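Invasion-associated protein (Mycobacterium tuberculosis, PDB 4JXB) probably binds peptidoglycan in the mycobacterial cell wall through an NlpC/p60 domain that has lost its catalytic function. Local coordinates at residues G20-W25 and I41-F46; D47-I52 and L63-G68; G74-P79 and T125-R130. One frame throughout, in Å; residues are numbered along the deposited sequence.

Interaction 1 of 3, residues G20-W25 and I41-F46; sequences GVPFSW and INTVGF
Ser24 reaches across to Thr43 with both atoms of its side chain. From CB, which lies 3.3 Å from Thr43 O and also packs near Gly45 N, the chain ends in OG, which donates a 2.8 Å hydrogen bond to Thr43 O. With OG opposite the backbone N about the CA–CB bond (chi1 -176°), the hydroxyl lies beside its own carbonyl carbon, facing residues 41-46. The donor is tilted only modestly from the plane of the Thr43 carbonyl.

Two backbone bonds accompany it. Phe46 N donates to Pro22 O at 3.1 Å, and Ser24 N returns a bond to Phe46 O at 3.0 Å from well above the carbonyl plane. The pair makes a single bridge between Phe23 and Phe46; the touching parts run 102° apart, in keeping with one bridge and no ladder. Where they cross, Gly45 CA approaches Pro22 O to 3.2 Å, a CA-H...O contact. Thr43 turns its two branches to different uses: CG2 packs on Pro22 CB, while OG1 shares a water with Phe23 O. Beyond them, Val21 CG1 meets Phe46 CD2 at 3.8 Å.

The crossing thus ties the loop after helix 4-16 to strand 44-45. That strand pairs with strand 34-35 through Gly45 and Thr34, while Val21 and Phe46 both rest on Val114 of strand 114-118.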
loop_
_atom_site.group_PDB
_atom_site.type_symbol
_atom_site.label_atom_id
_atom_site.label_comp_id
_atom_site.label_asym_id
_atom_site.label_seq_id
_atom_site.Cartn_x
_atom_site.Cartn_y
_atom_site.Cartn_z
ATOM N N GLY A 20 2.448 5.688 12.162
ATOM C CA GLY A 20 2.220 5.511 13.606
ATOM C C GLY A 20 0.943 4.778 13.965
ATOM O O GLY A 20 0.802 4.323 15.104
ATOM N N VAL A 21 0.008 4.656 13.013
ATOM C CA VAL A 21 -1.191 3.850 13.238
ATOM C C VAL A 21 -0.802 2.347 13.340
ATOM O O VAL A 21 0.019 1.890 12.559
ATOM C CB VAL A 21 -2.211 4.071 12.091
ATOM C CG1 VAL A 21 -3.367 3.082 12.175
ATOM C CG2 VAL A 21 -2.719 5.532 12.099
ATOM N N PRO A 22 -1.375 1.597 14.288
ATOM C CA PRO A 22 -0.966 0.201 14.444
ATOM C C PRO A 22 -1.330 -0.718 13.285
ATOM O O PRO A 22 -2.300 -0.469 12.570
ATOM C CB PRO A 22 -1.697 -0.279 15.702
ATOM C CG PRO A 22 -2.442 0.876 16.219
ATOM C CD PRO A 22 -2.354 2.020 15.303
ATOM N N PHE A 23 -0.555 -1.776 13.121
ATOM C CA PHE A 23 -0.997 -2.915 12.348
ATOM C C PHE A 23 -2.214 -3.554 12.994
ATOM O O PHE A 23 -2.250 -3.756 14.204
ATOM C CB PHE A 23 0.108 -3.963 12.231
ATOM C CG PHE A 23 -0.287 -5.162 11.403
ATOM C CD1 PHE A 23 -0.240 -5.106 10.046
ATOM C CD2 PHE A 23 -0.808 -6.315 11.997
ATOM C CE1 PHE A 23 -0.611 -6.197 9.272
ATOM C CE2 PHE A 23 -1.191 -7.411 11.219
ATOM C CZ PHE A 23 -1.102 -7.340 9.865
ATOM N N SER A 24 -3.176 -3.931 12.170
ATOM C CA SER A 24 -4.314 -4.690 12.611
ATOM C C SER A 24 -4.671 -5.660 11.494
ATOM O O SER A 24 -4.969 -5.209 10.370
ATOM C CB SER A 24 -5.496 -3.772 12.924
ATOM O OG SER A 24 -6.557 -4.526 13.441
ATOM N N TRP A 25 -4.656 -6.963 11.792
ATOM C CA TRP A 25 -4.999 -8.002 10.802
ATOM C C TRP A 25 -6.370 -7.715 10.198
ATOM O O TRP A 25 -7.333 -7.557 10.928
ATOM C CB TRP A 25 -5.017 -9.422 11.400
ATOM C CG TRP A 25 -5.327 -10.423 10.348
ATOM C CD1 TRP A 25 -6.531 -10.989 10.099
ATOM C CD2 TRP A 25 -4.422 -10.928 9.333
ATOM N NE1 TRP A 25 -6.465 -11.805 8.980
ATOM C CE2 TRP A 25 -5.191 -11.758 8.470
ATOM C CE3 TRP A 25 -3.077 -10.712 9.039
ATOM C CZ2 TRP A 25 -4.626 -12.418 7.375
ATOM C CZ3 TRP A 25 -2.516 -11.364 7.922
ATOM C CH2 TRP A 25 -3.291 -12.222 7.127
ATOM N N ILE A 41 -8.808 -7.791 16.311
ATOM C CA ILE A 41 -10.188 -7.508 16.693
ATOM C C ILE A 41 -10.367 -6.302 17.625
ATOM O O ILE A 41 -11.396 -5.629 17.548
ATOM C CB ILE A 41 -10.867 -8.783 17.314
ATOM C CG1 ILE A 41 -12.390 -8.589 17.445
ATOM C CG2 ILE A 41 -10.242 -9.146 18.674
ATOM C CD1 ILE A 41 -13.147 -8.374 16.106
ATOM N N ASN A 42 -9.380 -6.045 18.495
ATOM C CA ASN A 42 -9.451 -4.894 19.398
ATOM C C ASN A 42 -8.431 -3.790 19.060
ATOM O O ASN A 42 -8.164 -2.909 19.879
ATOM C CB ASN A 42 -9.347 -5.369 20.855
ATOM C CG ASN A 42 -10.642 -6.032 21.342
ATOM O OD1 ASN A 42 -10.646 -7.183 21.811
ATOM N ND2 ASN A 42 -11.748 -5.311 21.226
ATOM N N THR A 43 -7.895 -3.809 17.847
ATOM C CA THR A 43 -6.955 -2.799 17.397
ATOM C C THR A 43 -7.482 -2.045 16.187
ATOM O O THR A 43 -7.639 -2.633 15.140
ATOM C CB THR A 43 -5.605 -3.424 17.007
ATOM O OG1 THR A 43 -5.148 -4.298 18.047
ATOM C CG2 THR A 43 -4.553 -2.357 16.770
ATOM N N VAL A 44 -7.761 -0.752 16.342
ATOM C CA VAL A 44 -8.060 0.109 15.214
ATOM C C VAL A 44 -6.756 0.329 14.471
ATOM O O VAL A 44 -5.812 0.948 14.994
ATOM C CB VAL A 44 -8.667 1.442 15.673
ATOM C CG1 VAL A 44 -8.804 2.434 14.513
ATOM C CG2 VAL A 44 -10.005 1.177 16.302
ATOM N N GLY A 45 -6.684 -0.179 13.250
ATOM C CA GLY A 45 -5.474 0.014 12.479
ATOM C C GLY A 45 -5.612 -0.377 11.020
ATOM O O GLY A 45 -6.693 -0.371 10.467
ATOM N N PHE A 46 -4.486 -0.734 10.432
ATOM C CA PHE A 46 -4.406 -1.116 9.004
ATOM C C PHE A 46 -3.630 -2.391 8.815
ATOM O O PHE A 46 -2.643 -2.646 9.517
ATOM C CB PHE A 46 -3.618 -0.044 8.185
ATOM C CG PHE A 46 -4.383 1.213 7.893
ATOM C CD1 PHE A 46 -5.432 1.228 6.973
ATOM C CD2 PHE A 46 -4.004 2.417 8.466
ATOM C CE1 PHE A 46 -6.102 2.395 6.687
ATOM C CE2 PHE A 46 -4.671 3.588 8.169
ATOM C CZ PHE A 46 -5.710 3.599 7.278
HETATM O O HOH W 1 -3.293 -5.661 16.069
#

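Interaction 2 of 3, residues D47-I52 and L63-G68. With ACT (acetate ion), chain C.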
loop_
_atom_site.group_PDB
_atom_site.type_symbol
_atom_site.label_atom_id
_atom_site.label_comp_id
_atom_site.label_asym_id
_atom_site.label_seq_id
_atom_site.Cartn_x
_atom_site.Cartn_y
_atom_site.Cartn_z
ATOM N N ASP A 47 -4.041 -3.169 7.808
ATOM C CA ASP A 47 -3.129 -4.105 7.188
ATOM C C ASP A 47 -2.566 -3.454 5.924
ATOM O O ASP A 47 -2.896 -2.318 5.604
ATOM C CB ASP A 47 -3.763 -5.479 6.946
ATOM C CG ASP A 47 -4.892 -5.479 5.942
ATOM O OD1 ASP A 47 -5.283 -4.405 5.448
ATOM O OD2 ASP A 47 -5.418 -6.603 5.648
ATOM N N ALA A 48 -1.695 -4.169 5.213
ATOM C CA ALA A 48 -1.005 -3.572 4.065
ATOM C C ALA A 48 -1.988 -3.097 2.994
ATOM O O ALA A 48 -1.917 -1.971 2.520
ATOM C CB ALA A 48 -0.060 -4.585 3.470
ATOM N N SER A 49 -2.931 -3.967 2.642
ATOM C CA SER A 49 -3.964 -3.674 1.638
ATOM C C SER A 49 -4.833 -2.508 2.062
ATOM O O SER A 49 -5.158 -1.637 1.278
ATOM C CB SER A 49 -4.862 -4.896 1.453
ATOM O OG SER A 49 -4.202 -5.862 0.676
ATOM N N GLY A 50 -5.214 -2.510 3.335
ATOM C CA GLY A 50 -6.058 -1.434 3.887
ATOM C C GLY A 50 -5.400 -0.073 3.749
ATOM O O GLY A 50 -6.061 0.891 3.386
ATOM N N LEU A 51 -4.117 0.010 4.116
ATOM C CA LEU A 51 -3.386 1.279 4.006
ATOM C C LEU A 51 -3.330 1.760 2.557
ATOM O O LEU A 51 -3.569 2.944 2.268
ATOM C CB LEU A 51 -1.981 1.150 4.582
ATOM C CG LEU A 51 -1.124 2.403 4.400
ATOM C CD1 LEU A 51 -1.646 3.533 5.238
ATOM C CD2 LEU A 51 0.347 2.085 4.804
ATOM N N ILE A 52 -3.064 0.837 1.640
ATOM C CA ILE A 52 -2.961 1.227 0.233
ATOM C C ILE A 52 -4.337 1.642 -0.313
ATOM O O ILE A 52 -4.437 2.600 -1.087
ATOM C CB ILE A 52 -2.300 0.134 -0.617
ATOM C CG1 ILE A 52 -0.786 0.138 -0.380
ATOM C CG2 ILE A 52 -2.655 0.293 -2.076
ATOM C CD1 ILE A 52 -0.113 1.380 -0.593
ATOM N N LEU A 63 -9.558 0.360 -4.755
ATOM C CA LEU A 63 -8.694 -0.741 -5.162
ATOM C C LEU A 63 -9.265 -2.025 -4.615
ATOM O O LEU A 63 -9.931 -2.004 -3.574
ATOM C CB LEU A 63 -7.264 -0.542 -4.634
ATOM C CG LEU A 63 -6.336 0.226 -5.590
ATOM C CD1 LEU A 63 -6.898 1.460 -6.200
ATOM C CD2 LEU A 63 -4.962 0.468 -4.973
ATOM N N PRO A 64 -8.988 -3.163 -5.270
ATOM C CA PRO A 64 -9.372 -4.446 -4.692
ATOM C C PRO A 64 -8.813 -4.617 -3.280
ATOM O O PRO A 64 -7.743 -4.083 -2.958
ATOM C CB PRO A 64 -8.751 -5.466 -5.650
ATOM C CG PRO A 64 -8.560 -4.734 -6.886
ATOM C CD PRO A 64 -8.321 -3.330 -6.575
ATOM N N ARG A 65 -9.521 -5.353 -2.421
ATOM C CA ARG A 65 -9.064 -5.511 -1.049
ATOM C C ARG A 65 -7.819 -6.365 -0.945
ATOM O O ARG A 65 -6.996 -6.148 -0.060
ATOM C CB ARG A 65 -10.129 -6.131 -0.157
ATOM C CG ARG A 65 -9.721 -6.352 1.346
ATOM C CD ARG A 65 -10.320 -5.297 2.275
ATOM N NE ARG A 65 -9.731 -5.030 3.606
ATOM C CZ ARG A 65 -8.521 -4.507 3.833
ATOM N NH1 ARG A 65 -7.733 -4.239 2.776
ATOM N NH2 ARG A 65 -8.095 -4.235 5.101
ATOM N N SER A 66 -7.680 -7.372 -1.784
ATOM C CA SER A 66 -6.494 -8.201 -1.633
ATOM C C SER A 66 -5.352 -7.692 -2.497
ATOM O O SER A 66 -5.580 -7.212 -3.615
ATOM C CB SER A 66 -6.795 -9.620 -1.955
ATOM O OG SER A 66 -6.954 -9.829 -3.321
ATOM N N SER A 67 -4.133 -7.808 -1.964
ATOM C CA SER A 67 -2.932 -7.429 -2.712
ATOM C C SER A 67 -2.851 -8.251 -4.004
ATOM O O SER A 67 -2.443 -7.748 -5.039
ATOM C CB SER A 67 -1.681 -7.602 -1.854
ATOM O OG SER A 67 -1.518 -8.943 -1.463
ATOM N N GLY A 68 -3.225 -9.523 -3.968
ATOM C CA GLY A 68 -3.200 -10.326 -5.165
ATOM C C GLY A 68 -4.074 -9.812 -6.292
ATOM O O GLY A 68 -3.687 -9.842 -7.456
HETATM C C ACT C . -0.833 -7.929 5.735
HETATM O O ACT C . -0.586 -6.719 5.863
HETATM O OXT ACT C . -1.994 -8.288 5.358
HETATM C CH3 ACT C . 0.240 -8.925 6.086
HETATM O O HOH W 2 -3.941 -8.789 0.929
#
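A single carboxylate oxygen, Asp47 OD1, is approached from opposite faces of its plane, by Arg65 NH2 on one and by Gly50 N on the other. Both bonds are 2.8 Å long and use its syn side. Asp47 is the N-cap of helix 48-56, and the bond from Gly50 N is its capping bond; the Arg65 bond is a salt bridge, bent to 140° at the hydrogen, with the two flat groups 72° apart. OD2 stays 3.6 Å from Arg65 NH2, so the salt bridge uses one oxygen and is not a paired, coplanar one. Asp47 is turned so that CG lies between its backbone N and carbonyl carbon (chi1 66°), which brings OD1 back over the first turn of the helix.

The arginine arrives edge-on after a bend at chi2, and its NH1 comes 3.1 Å from Gly50 N, two donors that do not bond. Deeper in, Ile52 CG2 packs on Leu63 CD2 at 3.7 Å, with Met70 touching both residues. Ser67 OG turns elsewhere, to Gly94 O.

Ala48 starts the helix where active NlpC/p60 peptidases carry their cysteine, in agreement with a non-catalytic domain. Its N donates to an oxygen of an acetate, probably from the crystallisation liquor, at 2.9 Å, consistent with a helix start that can accept an anion. Arginine and the helix N-terminus together would favour an ionised Asp47.

Interaction 3 of 3, residues G74-P79 and T125-R130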
loop_
_atom_site.group_PDB
_atom_site.type_symbol
_atom_site.label_atom_id
_atom_site.label_comp_id
_atom_site.label_asym_id
_atom_site.label_seq_id
_atom_site.Cartn_x
_atom_site.Cartn_y
_atom_site.Cartn_z
ATOM N N GLY A 74 -3.768 -4.373 -11.997
ATOM C CA GLY A 74 -2.946 -3.188 -12.288
ATOM C C GLY A 74 -2.010 -3.314 -13.474
ATOM O O GLY A 74 -1.507 -4.427 -13.810
ATOM N N GLN A 75 -1.745 -2.164 -14.089
ATOM C CA GLN A 75 -0.743 -2.052 -15.149
ATOM C C GLN A 75 0.651 -2.210 -14.567
ATOM O O GLN A 75 0.989 -1.531 -13.621
ATOM C CB GLN A 75 -0.816 -0.679 -15.809
ATOM C CG GLN A 75 0.276 -0.450 -16.875
ATOM C CD GLN A 75 0.316 0.979 -17.438
ATOM O OE1 GLN A 75 -0.709 1.534 -17.830
ATOM N NE2 GLN A 75 1.514 1.567 -17.488
ATOM N N LYS A 76 1.439 -3.109 -15.145
ATOM C CA LYS A 76 2.800 -3.407 -14.672
ATOM C C LYS A 76 3.847 -2.468 -15.235
ATOM O O LYS A 76 3.767 -2.005 -16.399
ATOM C CB LYS A 76 3.209 -4.839 -14.958
ATOM C CG LYS A 76 2.217 -5.907 -14.553
ATOM C CD LYS A 76 1.791 -5.816 -13.147
ATOM C CE LYS A 76 0.843 -7.015 -12.768
ATOM N NZ LYS A 76 -0.485 -7.001 -13.445
ATOM N N VAL A 77 4.804 -2.129 -14.380
ATOM C CA VAL A 77 6.035 -1.460 -14.825
ATOM C C VAL A 77 7.203 -2.210 -14.201
ATOM O O VAL A 77 7.039 -3.009 -13.272
ATOM C CB VAL A 77 6.109 0.023 -14.444
ATOM C CG1 VAL A 77 4.986 0.816 -15.141
ATOM C CG2 VAL A 77 6.055 0.199 -12.963
ATOM N N LEU A 78 8.369 -1.984 -14.765
ATOM C CA LEU A 78 9.577 -2.683 -14.371
ATOM C C LEU A 78 10.225 -1.965 -13.184
ATOM O O LEU A 78 10.043 -0.757 -13.009
ATOM C CB LEU A 78 10.566 -2.659 -15.537
ATOM C CG LEU A 78 10.211 -3.404 -16.824
ATOM C CD1 LEU A 78 11.270 -3.138 -17.878
ATOM C CD2 LEU A 78 10.089 -4.836 -16.491
ATOM N N PRO A 79 11.054 -2.707 -12.425
ATOM C CA PRO A 79 11.715 -2.146 -11.250
ATOM C C PRO A 79 12.514 -0.938 -11.617
ATOM O O PRO A 79 12.493 0.042 -10.843
ATOM C CB PRO A 79 12.681 -3.270 -10.815
ATOM C CG PRO A 79 12.814 -4.148 -12.029
ATOM C CD PRO A 79 11.462 -4.098 -12.643
ATOM N N THR A 125 7.800 -9.135 -5.395
ATOM C CA THR A 125 7.218 -9.576 -6.651
ATOM C C THR A 125 7.897 -8.862 -7.823
ATOM O O THR A 125 8.243 -7.723 -7.685
ATOM C CB THR A 125 5.709 -9.281 -6.632
ATOM O OG1 THR A 125 5.169 -9.740 -5.384
ATOM C CG2 THR A 125 5.007 -9.966 -7.822
ATOM N N PRO A 126 8.077 -9.515 -9.001
ATOM C CA PRO A 126 8.899 -8.903 -10.082
ATOM C C PRO A 126 8.451 -7.620 -10.810
ATOM O O PRO A 126 9.266 -7.008 -11.511
ATOM C CB PRO A 126 9.045 -10.034 -11.108
ATOM C CG PRO A 126 8.272 -11.122 -10.602
ATOM C CD PRO A 126 7.946 -10.955 -9.181
ATOM N N TYR A 127 7.184 -7.270 -10.767
ATOM C CA TYR A 127 6.711 -6.042 -11.383
ATOM C C TYR A 127 6.140 -5.156 -10.295
ATOM O O TYR A 127 5.625 -5.661 -9.289
ATOM C CB TYR A 127 5.616 -6.311 -12.407
ATOM C CG TYR A 127 6.085 -7.085 -13.628
ATOM C CD1 TYR A 127 6.764 -6.449 -14.658
ATOM C CD2 TYR A 127 5.842 -8.431 -13.740
ATOM C CE1 TYR A 127 7.201 -7.168 -15.779
ATOM C CE2 TYR A 127 6.276 -9.151 -14.838
ATOM C CZ TYR A 127 6.940 -8.505 -15.856
ATOM O OH TYR A 127 7.357 -9.253 -16.941
ATOM N N LEU A 128 6.238 -3.845 -10.509
ATOM C CA LEU A 128 5.436 -2.862 -9.762
ATOM C C LEU A 128 4.154 -2.594 -10.520
ATOM O O LEU A 128 4.023 -2.952 -11.698
ATOM C CB LEU A 128 6.221 -1.551 -9.594
ATOM C CG LEU A 128 7.400 -1.620 -8.603
ATOM C CD1 LEU A 128 8.651 -2.144 -9.271
ATOM C CD2 LEU A 128 7.688 -0.207 -8.062
ATOM N N VAL A 129 3.171 -2.006 -9.847
ATOM C CA VAL A 129 1.988 -1.512 -10.532
ATOM C C VAL A 129 1.997 0.011 -10.547
ATOM O O VAL A 129 2.262 0.657 -9.519
ATOM C CB VAL A 129 0.684 -2.034 -9.865
ATOM C CG1 VAL A 129 -0.537 -1.207 -10.254
ATOM C CG2 VAL A 129 0.491 -3.514 -10.181
ATOM N N ARG A 130 1.704 0.595 -11.704
ATOM C CA ARG A 130 1.486 2.017 -11.811
ATOM C C ARG A 130 -0.029 2.249 -11.917
ATOM O O ARG A 130 -0.693 1.747 -12.816
ATOM C CB ARG A 130 2.214 2.582 -13.015
ATOM C CG ARG A 130 2.062 4.100 -13.120
ATOM C CD ARG A 130 3.154 4.732 -13.876
ATOM N NE ARG A 130 4.427 4.429 -13.265
ATOM C CZ ARG A 130 5.597 4.429 -13.889
ATOM N NH1 ARG A 130 5.678 4.762 -15.186
ATOM N NH2 ARG A 130 6.687 4.098 -13.214
HETATM O O HOH W 3 -3.062 0.283 -13.134
#
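Leu128 O takes a hydrogen bond from Val77 N and a CA-H contact from Lys76. The N-H bond is 2.9 Å long and nearly straight at the hydrogen (165°), although its donor stands 39° out of the carbonyl plane; Lys76 CA sits 3.2 Å from the same oxygen. Leu128 N answers with a 3.0 Å bond to Val77 O, so Val77 and Leu128 form an antiparallel hydrogen-bonded pair. Lys76 and Val129 follow as the non-hydrogen-bonded pair, and Arg130 N also donates to Gln75 O, though no regular pair is made there. The strand axes come within 4.5 Å, their directions 123° apart, well short of antiparallel.

Val77, Leu128 and Arg130 share one face of this ribbon. Val77 CG2 packs on Leu128 CB, and Val77 CG1 lies 3.9 Å above the centre of the Arg130 guanidinium, covering one of its faces. The arginine bends at chi3 to lay this flat group across the valine, while its NH2 is engaged by Asp86 in a salt bridge and by Gln81 O. Leu128 CD1 reaches on to Pro79 CA at 3.6 Å.

On the Lys76 and Val129 face, the lysine crosses Tyr127 at about a right angle, its CB touching Tyr127 CB at 3.8 Å. Its chain then doubles back, and NZ donates to Gly74 O at 2.8 Å, as well as to Tyr71 O, with a cation-pi contact to the Tyr71 ring. Leu78 runs side by side with Tyr127, its CD2 against CE1.

Both cationic side chains therefore give the contact their aliphatic or flat surfaces and turn their bonded nitrogens away from the strand partner: Lys76 NZ to Gly74 and Tyr71, Arg130 NH2 to Asp86 and Gln81. The pairing itself rests on backbone bonds with apolar contacts beside them.

How the interactions relate
Interaction 2 is the buried one, near the centre of the chain; interactions 1 and 3 are partly exposed and lie on opposite sides of that centre, their own centres about 28 Å apart. Interactions 1 and 2 run into each other: strand 44-45 leads into helix 48-56, and Phe46 CD1 packs 3.4 Å from Leu51 N. Interactions 2 and 3 do not touch but are joined through helix 67-73, which begins in one and leads into strand 75-77 of the other. The chemistry follows place: a lone bridge with a serine bond at the loop crossing, a salt-bridged helix cap at the margin of a buried contact, and a short ribbon with a folded-back lysine and an arginine laid over a valine.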